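Local coordinates for protein aminopeptidase N (Francisella tularensis subsp. tularensis, PDB 5DLL) that probably helps to degrade intracellular peptides as a zinc-dependent M1-family aminopeptidase, releasing N-terminal residues, preferably alanine, at residues A[212-215]-A[219-222]; A[235-240]-A[301-306]; A[846-851]-A[855-860]; A[804-809]-A[842-847]. All coordinates share one frame; numbering follows the deposited sequence.

From the N terminus, contact 1 closes the short turn between strands 207-214 and 220-227. The second strand is followed, after a short connection, by helix 236-253, where contact 2 opens; it closes sixty residues later on helix 297-312, which carries the zinc ligand His309, with His313 just past its end. Contacts 1 and 2 follow in series, their centres 18 Å apart. The C-terminal helical region holds the other two, about 40 Å or more away between centres. Contact 4 spans 32 residues to bring helices 800-815 and 835-849 together, and contact 3 begins where it ends, sharing Glu846 and Lys847. Ile848 of contact 3 packs on Ala806 and Val809 of contact 4. No contact nests within another.

Contact 1 of 4, residues A[212-215]-A[219-222]; sequences TYIT and RKVS
Tyr213 and Val221 face each other as an antiparallel hydrogen-bonded pair at the end of a beta hairpin, where strand 207-214 turns back into strand 220-227. Tyr213 N reaches Val221 O at 3.2 Å, and Val221 N returns to Tyr213 O at 3.1 Å. Two residues nearer the turn, Thr215 N donates to Arg219 O at 3.0 Å. The side chain of the same threonine continues the grip: OG1 lies between the backbone N and the carbonyl carbon (chi1 62°), which lets it take the N-H of Arg219 at 2.9 Å. Glu256 is a second hydrogen-bond partner of this hydroxyl. The hairpin forms one margin of the mixed sheet in the thermolysin-like catalytic domain of M1 peptidases, with strand 207-214 outermost. The other branch of Thr215, CG2, lies over one face of the Arg219 guanidinium and meets Val221 CG2 at 3.6 Å. That guanidinium is held through NH2 by the carbonyl of Tyr257. On the Tyr213 and Val221 face of the sheet, helix 236-253 packs through Met246, and Glu250 bonds the tyrosine hydroxyl. Across the other face, Thr212 CG2 reaches diagonally to the aliphatic stem of Lys220 at CG, while Ile214 CD1 lies 4.4 Å from Lys220 CB.

Contact 2 of 4, residues A[235-240]-A[301-306]; sequences CHYAMQ and ELVQSV
Tyr237 and Ala238, in the first turn of helix 236-253, pack against Val303 of helix 297-312, whose C-terminal end leads through the HExxH zinc motif, with His309 in its last turn and His313 just beyond it. The short segments lie at 51° to each other, with axes 9.3 Å apart at their closest.

The apolar part centres on one methyl. Val303 CG1 comes in at the edge of the Tyr237 ring, in its plane, and sits 3.7 Å from CD2. The same methyl lies against Ala238, 4.4 Å from its CB, so it fills the angle between ring and helix backbone. Ala238 in turn rests on Ile225 of strand 220-227, so helix 236-253 is sandwiched here between the sheet and helix 297-312. The ring also has Phe300 edge-to-face as a neighbour, and Leu666 touches it from a loop.

Toward Gln304 the packing is looser and forms no polar bond. Tyr237 has CG anti to its backbone N (chi1 -175°), an orientation that carries the phenol across toward Gln304. Ring and amide planes stand 35° apart there, and Gln304 OE1 is bonded to Asn347 ND2. Tyr237 OH lies 4.2 Å from both CB and NE2 of Gln304.

Contact 3 of 4, residues A[846-851]-A[855-860]; sequences EKIKAS and KNVFEI
The Phe858 ring turns an edge to helix 835-849, and the carbonyl oxygen of Lys849 lies in the ring plane at that edge, 3.6 Å from CE1. A carbonyl oxygen placed there meets the slightly positive rim hydrogens rather than the pi cloud. The Lys849 side chain crosses obliquely beside the rim, raised off the ring plane to one side: its CG is 3.7 Å from CE1. Bent only at its last torsion, the chain then brings NZ to 3.8 Å from CZ. Pro853, in the turn, also touches the ring. With CG anti to the backbone N (chi1 -177°), Phe858 swings its ring back toward the preceding helix. The two segments form a helical hairpin that ends the C-terminal, ARM-repeat-like region, helix 835-849 turning through a short loop into helix 855-866. On the buried side of the hairpin the contact is apolar. Ile848 CG2 and Val857 CG1 meet at 3.6 Å, their side chains crossing at about a right angle. Val861 also touches Ile848, and Val857 rests on Ala820 of helix 817-824. Just past the first helix, Ser851 OG donates to Lys847 O at 3.0 Å, nearly along the C=O axis.

Contact 4 of 4, residues A[804-809]-A[842-847]; sequences FMADTV and KNALEK
Lys847 of helix 835-849 sends its side chain over to Ala806 and Asp807 of helix 800-815. From a CB that points toward the other helix, CG continues anti to the backbone N (chi1 -163°), and a bend about the next bond turns the chain along the neighbouring surface. CD then passes Ala806 CB at 4.3 Å. Beyond it, CE comes to 4.0 Å from Asp807 OD1. A second bend, at the last torsion, sets NZ 3.6 Å from the same oxygen, a long and probably weak salt bridge. Asp807 starts from a CB directed away from helix 835-849, but CG lies anti to the carbonyl carbon (chi1 -66°) and brings the carboxylate back to the lysine.

Beneath this polar pair the helices meet through alanines. Ala806 CB sits 3.9 Å from Ala844 CB and 3.6 Å from Ala844 O, so a methyl rests directly on the backbone of the other helix. The segments run only 18° from parallel, with axes 9.0 Å apart, joining two helices of the C-terminal ARM-repeat-like region. Leu827 packs on Ala844 from a loop. A phosphate ion, probably from the crystallisation liquor, lies beside Ala806. With both charged residues exposed to solvent, the long ion pair probably adds little stability; the small alanine side chains are what let the backbones come together at Ala806 and Ala844.

Contact 1 of 4, residues A[212-215]-A[219-222]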
loop_
_atom_site.group_PDB
_atom_site.type_symbol
_atom_site.label_atom_id
_atom_site.label_comp_id
_atom_site.label_asym_id
_atom_site.label_seq_id
_atom_site.Cartn_x
_atom_site.Cartn_y
_atom_site.Cartn_z
ATOM N N THR A 212 -22.615 -15.294 -7.164
ATOM C CA THR A 212 -22.365 -15.370 -8.604
ATOM C C THR A 212 -22.113 -13.995 -9.232
ATOM O O THR A 212 -22.517 -12.965 -8.692
ATOM C CB THR A 212 -23.555 -16.037 -9.330
ATOM O OG1 THR A 212 -24.135 -17.044 -8.493
ATOM C CG2 THR A 212 -23.110 -16.673 -10.638
ATOM N N TYR A 213 -21.424 -14.001 -10.371
ATOM C CA TYR A 213 -21.193 -12.804 -11.168
ATOM C C TYR A 213 -21.232 -13.163 -12.654
ATOM O O TYR A 213 -20.510 -14.055 -13.094
ATOM C CB TYR A 213 -19.837 -12.175 -10.822
ATOM C CG TYR A 213 -19.528 -10.954 -11.656
ATOM C CD1 TYR A 213 -19.991 -9.699 -11.278
ATOM C CD2 TYR A 213 -18.802 -11.059 -12.838
ATOM C CE1 TYR A 213 -19.730 -8.581 -12.048
ATOM C CE2 TYR A 213 -18.541 -9.946 -13.621
ATOM C CZ TYR A 213 -19.007 -8.711 -13.219
ATOM O OH TYR A 213 -18.749 -7.601 -13.986
ATOM N N ILE A 214 -22.071 -12.470 -13.420
ATOM C CA ILE A 214 -22.168 -12.702 -14.861
ATOM C C ILE A 214 -21.174 -11.807 -15.585
ATOM O O ILE A 214 -21.180 -10.587 -15.411
ATOM C CB ILE A 214 -23.583 -12.415 -15.406
ATOM C CG1 ILE A 214 -24.633 -13.285 -14.698
ATOM C CG2 ILE A 214 -23.625 -12.624 -16.918
ATOM C CD1 ILE A 214 -24.644 -14.736 -15.130
ATOM N N THR A 215 -20.333 -12.417 -16.411
ATOM C CA THR A 215 -19.306 -11.683 -17.133
ATOM C C THR A 215 -19.869 -10.968 -18.362
ATOM O O THR A 215 -21.023 -11.161 -18.747
ATOM C CB THR A 215 -18.148 -12.612 -17.559
ATOM O OG1 THR A 215 -18.624 -13.624 -18.458
ATOM C CG2 THR A 215 -17.526 -13.272 -16.350
ATOM N N ARG A 219 -20.751 -15.363 -19.218
ATOM C CA ARG A 219 -20.395 -16.597 -18.520
ATOM C C ARG A 219 -20.658 -16.461 -17.026
ATOM O O ARG A 219 -20.461 -15.394 -16.449
ATOM C CB ARG A 219 -18.929 -16.968 -18.750
ATOM C CG ARG A 219 -18.690 -18.472 -18.752
ATOM C CD ARG A 219 -17.253 -18.850 -18.426
ATOM N NE ARG A 219 -16.293 -17.837 -18.868
ATOM C CZ ARG A 219 -15.548 -17.073 -18.066
ATOM N NH1 ARG A 219 -15.609 -17.189 -16.742
ATOM N NH2 ARG A 219 -14.719 -16.186 -18.600
ATOM N N LYS A 220 -21.089 -17.559 -16.411
ATOM C CA LYS A 220 -21.423 -17.596 -14.990
ATOM C C LYS A 220 -20.206 -17.998 -14.155
ATOM O O LYS A 220 -19.693 -19.112 -14.280
ATOM C CB LYS A 220 -22.561 -18.584 -14.762
ATOM C CG LYS A 220 -23.159 -18.551 -13.366
ATOM C CD LYS A 220 -24.215 -19.633 -13.185
ATOM C CE LYS A 220 -23.621 -21.028 -13.316
ATOM N NZ LYS A 220 -24.538 -22.083 -12.813
ATOM N N VAL A 221 -19.755 -17.077 -13.303
ATOM C CA VAL A 221 -18.570 -17.275 -12.469
ATOM C C VAL A 221 -18.983 -17.479 -11.010
ATOM O O VAL A 221 -19.610 -16.608 -10.410
ATOM C CB VAL A 221 -17.617 -16.060 -12.563
ATOM C CG1 VAL A 221 -16.448 -16.209 -11.598
ATOM C CG2 VAL A 221 -17.105 -15.890 -13.988
ATOM N N SER A 222 -18.621 -18.624 -10.438
ATOM C CA SER A 222 -18.911 -18.894 -9.033
ATOM C C SER A 222 -17.925 -18.137 -8.136
ATOM O O SER A 222 -16.708 -18.255 -8.295
ATOM C CB SER A 222 -18.855 -20.397 -8.748
ATOM O OG SER A 222 -19.357 -20.682 -7.454
#

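Contact 2 of 4, residues A[235-240]-A[301-306]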
loop_
_atom_site.group_PDB
_atom_site.type_symbol
_atom_site.label_atom_id
_atom_site.label_comp_id
_atom_site.label_asym_id
_atom_site.label_seq_id
_atom_site.Cartn_x
_atom_site.Cartn_y
_atom_site.Cartn_z
ATOM N N CYS A 235 -17.735 -11.045 6.444
ATOM C CA CYS A 235 -17.104 -11.128 5.120
ATOM C C CYS A 235 -18.054 -10.769 3.968
ATOM O O CYS A 235 -17.736 -11.018 2.804
ATOM C CB CYS A 235 -16.533 -12.535 4.895
ATOM S SG CYS A 235 -15.077 -12.920 5.894
ATOM N N HIS A 236 -19.202 -10.171 4.280
ATOM C CA HIS A 236 -20.210 -9.885 3.254
ATOM C C HIS A 236 -19.872 -8.672 2.389
ATOM O O HIS A 236 -20.177 -8.665 1.195
ATOM C CB HIS A 236 -21.602 -9.754 3.879
ATOM C CG HIS A 236 -22.179 -11.068 4.304
ATOM N ND1 HIS A 236 -23.030 -11.801 3.505
ATOM C CD2 HIS A 236 -21.999 -11.798 5.430
ATOM C CE1 HIS A 236 -23.365 -12.917 4.129
ATOM N NE2 HIS A 236 -22.752 -12.940 5.299
ATOM N N TYR A 237 -19.236 -7.660 2.978
ATOM C CA TYR A 237 -18.785 -6.504 2.201
ATOM C C TYR A 237 -17.683 -6.879 1.202
ATOM O O TYR A 237 -17.641 -6.345 0.093
ATOM C CB TYR A 237 -18.298 -5.364 3.100
ATOM C CG TYR A 237 -17.955 -4.133 2.292
ATOM C CD1 TYR A 237 -18.957 -3.332 1.758
ATOM C CD2 TYR A 237 -16.630 -3.797 2.017
ATOM C CE1 TYR A 237 -18.654 -2.218 0.994
ATOM C CE2 TYR A 237 -16.319 -2.680 1.257
ATOM C CZ TYR A 237 -17.336 -1.895 0.747
ATOM O OH TYR A 237 -17.048 -0.783 -0.010
ATOM N N ALA A 238 -16.796 -7.790 1.596
ATOM C CA ALA A 238 -15.733 -8.270 0.711
ATOM C C ALA A 238 -16.291 -8.859 -0.583
ATOM O O ALA A 238 -15.765 -8.603 -1.665
ATOM C CB ALA A 238 -14.882 -9.303 1.427
ATOM N N MET A 239 -17.354 -9.651 -0.469
ATOM C CA MET A 239 -18.020 -10.215 -1.641
ATOM C C MET A 239 -18.437 -9.105 -2.591
ATOM O O MET A 239 -18.281 -9.229 -3.805
ATOM C CB MET A 239 -19.249 -11.033 -1.228
ATOM C CG MET A 239 -19.998 -11.673 -2.394
ATOM S SD MET A 239 -18.982 -12.777 -3.402
ATOM C CE MET A 239 -19.149 -14.300 -2.476
ATOM N N GLN A 240 -18.963 -8.019 -2.030
ATOM C CA GLN A 240 -19.333 -6.854 -2.824
ATOM C C GLN A 240 -18.114 -6.222 -3.494
ATOM O O GLN A 240 -18.184 -5.832 -4.658
ATOM C CB GLN A 240 -20.063 -5.814 -1.966
ATOM C CG GLN A 240 -20.838 -4.787 -2.777
ATOM C CD GLN A 240 -21.805 -5.433 -3.755
ATOM O OE1 GLN A 240 -22.642 -6.254 -3.371
ATOM N NE2 GLN A 240 -21.681 -5.076 -5.030
ATOM N N GLU A 301 -13.340 1.297 2.758
ATOM C CA GLU A 301 -12.555 1.692 1.580
ATOM C C GLU A 301 -11.289 0.851 1.418
ATOM O O GLU A 301 -10.869 0.559 0.290
ATOM C CB GLU A 301 -12.159 3.169 1.657
ATOM C CG GLU A 301 -11.708 3.756 0.325
ATOM C CD GLU A 301 -10.430 4.571 0.430
ATOM O OE1 GLU A 301 -10.478 5.792 0.168
ATOM O OE2 GLU A 301 -9.375 3.987 0.773
ATOM N N LEU A 302 -10.681 0.484 2.545
ATOM C CA LEU A 302 -9.465 -0.329 2.539
ATOM C C LEU A 302 -9.745 -1.780 2.165
ATOM O O LEU A 302 -8.983 -2.377 1.400
ATOM C CB LEU A 302 -8.763 -0.254 3.895
ATOM C CG LEU A 302 -8.090 1.090 4.195
ATOM C CD1 LEU A 302 -7.760 1.217 5.679
ATOM C CD2 LEU A 302 -6.845 1.274 3.337
ATOM N N VAL A 303 -10.829 -2.340 2.701
ATOM C CA VAL A 303 -11.282 -3.692 2.335
ATOM C C VAL A 303 -11.504 -3.791 0.831
ATOM O O VAL A 303 -11.112 -4.773 0.198
ATOM C CB VAL A 303 -12.595 -4.076 3.059
ATOM C CG1 VAL A 303 -13.240 -5.305 2.427
ATOM C CG2 VAL A 303 -12.338 -4.323 4.539
ATOM N N GLN A 304 -12.144 -2.765 0.279
ATOM C CA GLN A 304 -12.384 -2.665 -1.155
ATOM C C GLN A 304 -11.072 -2.637 -1.938
ATOM O O GLN A 304 -10.907 -3.387 -2.896
ATOM C CB GLN A 304 -13.195 -1.399 -1.454
ATOM C CG GLN A 304 -13.761 -1.322 -2.865
ATOM C CD GLN A 304 -14.232 0.074 -3.236
ATOM O OE1 GLN A 304 -13.505 1.058 -3.071
ATOM N NE2 GLN A 304 -15.451 0.163 -3.750
ATOM N N SER A 305 -10.160 -1.762 -1.514
ATOM C CA SER A 305 -8.840 -1.580 -2.143
ATOM C C SER A 305 -7.988 -2.844 -2.110
ATOM O O SER A 305 -7.318 -3.189 -3.091
ATOM C CB SER A 305 -8.076 -0.460 -1.422
ATOM O OG SER A 305 -6.739 -0.374 -1.877
ATOM N N VAL A 306 -8.006 -3.504 -0.957
ATOM C CA VAL A 306 -7.274 -4.746 -0.737
ATOM C C VAL A 306 -7.771 -5.840 -1.688
ATOM O O VAL A 306 -6.988 -6.434 -2.434
ATOM C CB VAL A 306 -7.420 -5.197 0.738
ATOM C CG1 VAL A 306 -7.013 -6.649 0.925
ATOM C CG2 VAL A 306 -6.613 -4.287 1.655
#

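Contact 3 of 4, residues A[846-851]-A[855-860]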
loop_
_atom_site.group_PDB
_atom_site.type_symbol
_atom_site.label_atom_id
_atom_site.label_comp_id
_atom_site.label_asym_id
_atom_site.label_seq_id
_atom_site.Cartn_x
_atom_site.Cartn_y
_atom_site.Cartn_z
ATOM N N GLU A 846 20.892 4.783 23.904
ATOM C CA GLU A 846 22.017 4.234 24.669
ATOM C C GLU A 846 21.551 3.484 25.925
ATOM O O GLU A 846 22.221 2.560 26.374
ATOM C CB GLU A 846 23.029 5.336 25.028
ATOM C CG GLU A 846 23.989 5.676 23.892
ATOM C CD GLU A 846 24.653 7.036 24.040
ATOM O OE1 GLU A 846 24.634 7.609 25.152
ATOM O OE2 GLU A 846 25.202 7.541 23.036
ATOM N N LYS A 847 20.408 3.882 26.478
ATOM C CA LYS A 847 19.809 3.183 27.614
ATOM C C LYS A 847 19.305 1.800 27.198
ATOM O O LYS A 847 19.428 0.834 27.950
ATOM C CB LYS A 847 18.666 4.016 28.204
ATOM C CG LYS A 847 18.221 3.611 29.601
ATOM C CD LYS A 847 16.996 2.716 29.565
ATOM C CE LYS A 847 16.550 2.326 30.966
ATOM N NZ LYS A 847 16.098 3.495 31.766
ATOM N N ILE A 848 18.745 1.712 25.998
ATOM C CA ILE A 848 18.306 0.434 25.431
ATOM C C ILE A 848 19.519 -0.476 25.174
ATOM O O ILE A 848 19.527 -1.642 25.566
ATOM C CB ILE A 848 17.498 0.657 24.122
ATOM C CG1 ILE A 848 16.154 1.336 24.431
ATOM C CG2 ILE A 848 17.259 -0.655 23.380
ATOM C CD1 ILE A 848 15.541 2.072 23.255
ATOM N N LYS A 849 20.532 0.080 24.516
ATOM C CA LYS A 849 21.785 -0.623 24.211
ATOM C C LYS A 849 22.477 -1.174 25.473
ATOM O O LYS A 849 23.014 -2.284 25.461
ATOM C CB LYS A 849 22.714 0.342 23.456
ATOM C CG LYS A 849 24.145 -0.116 23.224
ATOM C CD LYS A 849 24.935 0.980 22.518
ATOM C CE LYS A 849 26.432 0.866 22.748
ATOM N NZ LYS A 849 26.995 -0.369 22.142
ATOM N N ALA A 850 22.437 -0.400 26.555
ATOM C CA ALA A 850 23.160 -0.725 27.782
ATOM C C ALA A 850 22.395 -1.651 28.738
ATOM O O ALA A 850 22.935 -2.040 29.772
ATOM C CB ALA A 850 23.547 0.560 28.502
ATOM N N SER A 851 21.152 -2.003 28.406
ATOM C CA SER A 851 20.345 -2.891 29.256
ATOM C C SER A 851 20.309 -4.347 28.764
ATOM O O SER A 851 19.424 -5.113 29.148
ATOM C CB SER A 851 18.922 -2.340 29.382
ATOM O OG SER A 851 18.925 -1.150 30.150
ATOM N N LYS A 855 19.687 -9.612 20.483
ATOM C CA LYS A 855 20.600 -9.288 19.391
ATOM C C LYS A 855 19.945 -8.322 18.403
ATOM O O LYS A 855 20.521 -7.296 18.071
ATOM C CB LYS A 855 21.043 -10.573 18.682
ATOM C CG LYS A 855 21.887 -10.364 17.433
ATOM C CD LYS A 855 22.411 -11.690 16.898
ATOM C CE LYS A 855 22.768 -11.606 15.421
ATOM N NZ LYS A 855 21.576 -11.385 14.551
ATOM N N ASN A 856 18.733 -8.656 17.961
ATOM C CA ASN A 856 17.976 -7.853 16.987
ATOM C C ASN A 856 17.931 -6.363 17.353
ATOM O O ASN A 856 18.347 -5.505 16.568
ATOM C CB ASN A 856 16.545 -8.420 16.856
ATOM C CG ASN A 856 15.751 -7.794 15.711
ATOM O OD1 ASN A 856 16.300 -7.104 14.851
ATOM N ND2 ASN A 856 14.443 -8.047 15.696
ATOM N N VAL A 857 17.442 -6.080 18.556
ATOM C CA VAL A 857 17.299 -4.715 19.063
ATOM C C VAL A 857 18.651 -4.037 19.312
ATOM O O VAL A 857 18.817 -2.852 19.006
ATOM C CB VAL A 857 16.477 -4.710 20.373
ATOM C CG1 VAL A 857 16.517 -3.345 21.048
ATOM C CG2 VAL A 857 15.044 -5.149 20.098
ATOM N N PHE A 858 19.600 -4.781 19.885
ATOM C CA PHE A 858 20.956 -4.276 20.119
ATOM C C PHE A 858 21.615 -3.815 18.817
ATOM O O PHE A 858 22.286 -2.787 18.795
ATOM C CB PHE A 858 21.836 -5.342 20.798
ATOM C CG PHE A 858 23.225 -4.859 21.127
ATOM C CD1 PHE A 858 23.479 -4.193 22.319
ATOM C CD2 PHE A 858 24.271 -5.046 20.233
ATOM C CE1 PHE A 858 24.750 -3.725 22.615
ATOM C CE2 PHE A 858 25.544 -4.578 20.523
ATOM C CZ PHE A 858 25.783 -3.916 21.715
ATOM N N GLU A 859 21.420 -4.577 17.742
ATOM C CA GLU A 859 22.033 -4.286 16.438
ATOM C C GLU A 859 21.461 -3.010 15.823
ATOM O O GLU A 859 22.202 -2.112 15.426
ATOM C CB GLU A 859 21.813 -5.453 15.463
ATOM C CG GLU A 859 22.380 -6.795 15.920
ATOM C CD GLU A 859 23.694 -7.163 15.258
ATOM O OE1 GLU A 859 24.698 -7.322 15.986
ATOM O OE2 GLU A 859 23.718 -7.304 14.017
ATOM N N ILE A 860 20.135 -2.939 15.757
ATOM C CA ILE A 860 19.447 -1.811 15.130
ATOM C C ILE A 860 19.730 -0.504 15.879
ATOM O O ILE A 860 20.112 0.495 15.268
ATOM C CB ILE A 860 17.925 -2.076 15.025
ATOM C CG1 ILE A 860 17.665 -3.218 14.035
ATOM C CG2 ILE A 860 17.180 -0.828 14.568
ATOM C CD1 ILE A 860 16.265 -3.792 14.092
#

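Contact 4 of 4, residues A[804-809]-A[842-847]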
loop_
_atom_site.group_PDB
_atom_site.type_symbol
_atom_site.label_atom_id
_atom_site.label_comp_id
_atom_site.label_asym_id
_atom_site.label_seq_id
_atom_site.Cartn_x
_atom_site.Cartn_y
_atom_site.Cartn_z
ATOM N N PHE A 804 9.836 6.990 28.466
ATOM C CA PHE A 804 8.769 5.995 28.406
ATOM C C PHE A 804 8.937 5.061 27.204
ATOM O O PHE A 804 8.585 3.881 27.283
ATOM C CB PHE A 804 7.393 6.670 28.360
ATOM C CG PHE A 804 6.269 5.730 28.023
ATOM C CD1 PHE A 804 5.795 4.827 28.966
ATOM C CD2 PHE A 804 5.690 5.739 26.758
ATOM C CE1 PHE A 804 4.763 3.954 28.657
ATOM C CE2 PHE A 804 4.656 4.871 26.444
ATOM C CZ PHE A 804 4.191 3.976 27.394
ATOM N N MET A 805 9.470 5.586 26.103
ATOM C CA MET A 805 9.697 4.781 24.907
ATOM C C MET A 805 10.853 3.785 25.078
ATOM O O MET A 805 10.749 2.642 24.634
ATOM C CB MET A 805 9.928 5.677 23.685
ATOM C CG MET A 805 9.814 4.956 22.342
ATOM S SD MET A 805 8.235 4.121 22.031
ATOM C CE MET A 805 7.131 5.502 21.753
ATOM N N ALA A 806 11.945 4.207 25.718
ATOM C CA ALA A 806 13.075 3.302 26.004
ATOM C C ALA A 806 12.656 2.155 26.928
ATOM O O ALA A 806 13.045 1.002 26.714
ATOM C CB ALA A 806 14.244 4.066 26.615
ATOM N N ASP A 807 11.863 2.483 27.947
ATOM C CA ASP A 807 11.369 1.498 28.903
ATOM C C ASP A 807 10.511 0.451 28.211
ATOM O O ASP A 807 10.740 -0.745 28.357
ATOM C CB ASP A 807 10.544 2.175 30.004
ATOM C CG ASP A 807 11.375 3.087 30.894
ATOM O OD1 ASP A 807 12.624 3.008 30.870
ATOM O OD2 ASP A 807 10.764 3.891 31.626
ATOM N N THR A 808 9.525 0.909 27.450
ATOM C CA THR A 808 8.594 -0.001 26.793
ATOM C C THR A 808 9.302 -0.920 25.798
ATOM O O THR A 808 8.977 -2.101 25.710
ATOM C CB THR A 808 7.462 0.770 26.090
ATOM O OG1 THR A 808 8.017 1.893 25.405
ATOM C CG2 THR A 808 6.439 1.264 27.105
ATOM N N VAL A 809 10.281 -0.385 25.073
ATOM C CA VAL A 809 11.088 -1.189 24.153
ATOM C C VAL A 809 11.736 -2.374 24.868
ATOM O O VAL A 809 11.768 -3.482 24.335
ATOM C CB VAL A 809 12.188 -0.344 23.471
ATOM C CG1 VAL A 809 13.204 -1.239 22.766
ATOM C CG2 VAL A 809 11.566 0.636 22.483
ATOM N N LYS A 842 19.017 10.120 21.999
ATOM C CA LYS A 842 20.231 9.301 22.033
ATOM C C LYS A 842 20.410 8.631 23.391
ATOM O O LYS A 842 20.641 7.429 23.458
ATOM C CB LYS A 842 21.468 10.136 21.695
ATOM C CG LYS A 842 21.489 10.634 20.260
ATOM C CD LYS A 842 22.843 11.204 19.868
ATOM C CE LYS A 842 23.852 10.104 19.576
ATOM N NZ LYS A 842 25.015 10.616 18.802
ATOM N N ASN A 843 20.305 9.407 24.467
ATOM C CA ASN A 843 20.301 8.851 25.822
ATOM C C ASN A 843 19.392 7.631 25.911
ATOM O O ASN A 843 19.780 6.600 26.457
ATOM C CB ASN A 843 19.822 9.885 26.844
ATOM C CG ASN A 843 20.803 11.023 27.042
ATOM O OD1 ASN A 843 21.909 11.007 26.511
ATOM N ND2 ASN A 843 20.392 12.026 27.808
ATOM N N ALA A 844 18.188 7.762 25.361
ATOM C CA ALA A 844 17.209 6.673 25.345
ATOM C C ALA A 844 17.665 5.487 24.499
ATOM O O ALA A 844 17.437 4.343 24.877
ATOM C CB ALA A 844 15.852 7.180 24.862
ATOM N N LEU A 845 18.288 5.755 23.356
ATOM C CA LEU A 845 18.869 4.687 22.541
ATOM C C LEU A 845 20.024 3.996 23.273
ATOM O O LEU A 845 20.119 2.772 23.269
ATOM C CB LEU A 845 19.350 5.224 21.189
ATOM C CG LEU A 845 18.252 5.607 20.191
ATOM C CD1 LEU A 845 18.867 6.213 18.937
ATOM C CD2 LEU A 845 17.381 4.409 19.837
ATOM N N GLU A 846 20.892 4.783 23.904
ATOM C CA GLU A 846 22.017 4.234 24.669
ATOM C C GLU A 846 21.551 3.484 25.925
ATOM O O GLU A 846 22.221 2.560 26.374
ATOM C CB GLU A 846 23.029 5.336 25.028
ATOM C CG GLU A 846 23.989 5.676 23.892
ATOM C CD GLU A 846 24.653 7.036 24.040
ATOM O OE1 GLU A 846 24.634 7.609 25.152
ATOM O OE2 GLU A 846 25.202 7.541 23.036
ATOM N N LYS A 847 20.408 3.882 26.478
ATOM C CA LYS A 847 19.809 3.183 27.614
ATOM C C LYS A 847 19.305 1.800 27.198
ATOM O O LYS A 847 19.428 0.834 27.950
ATOM C CB LYS A 847 18.666 4.016 28.204
ATOM C CG LYS A 847 18.221 3.611 29.601
ATOM C CD LYS A 847 16.996 2.716 29.565
ATOM C CE LYS A 847 16.550 2.326 30.966
ATOM N NZ LYS A 847 16.098 3.495 31.766
#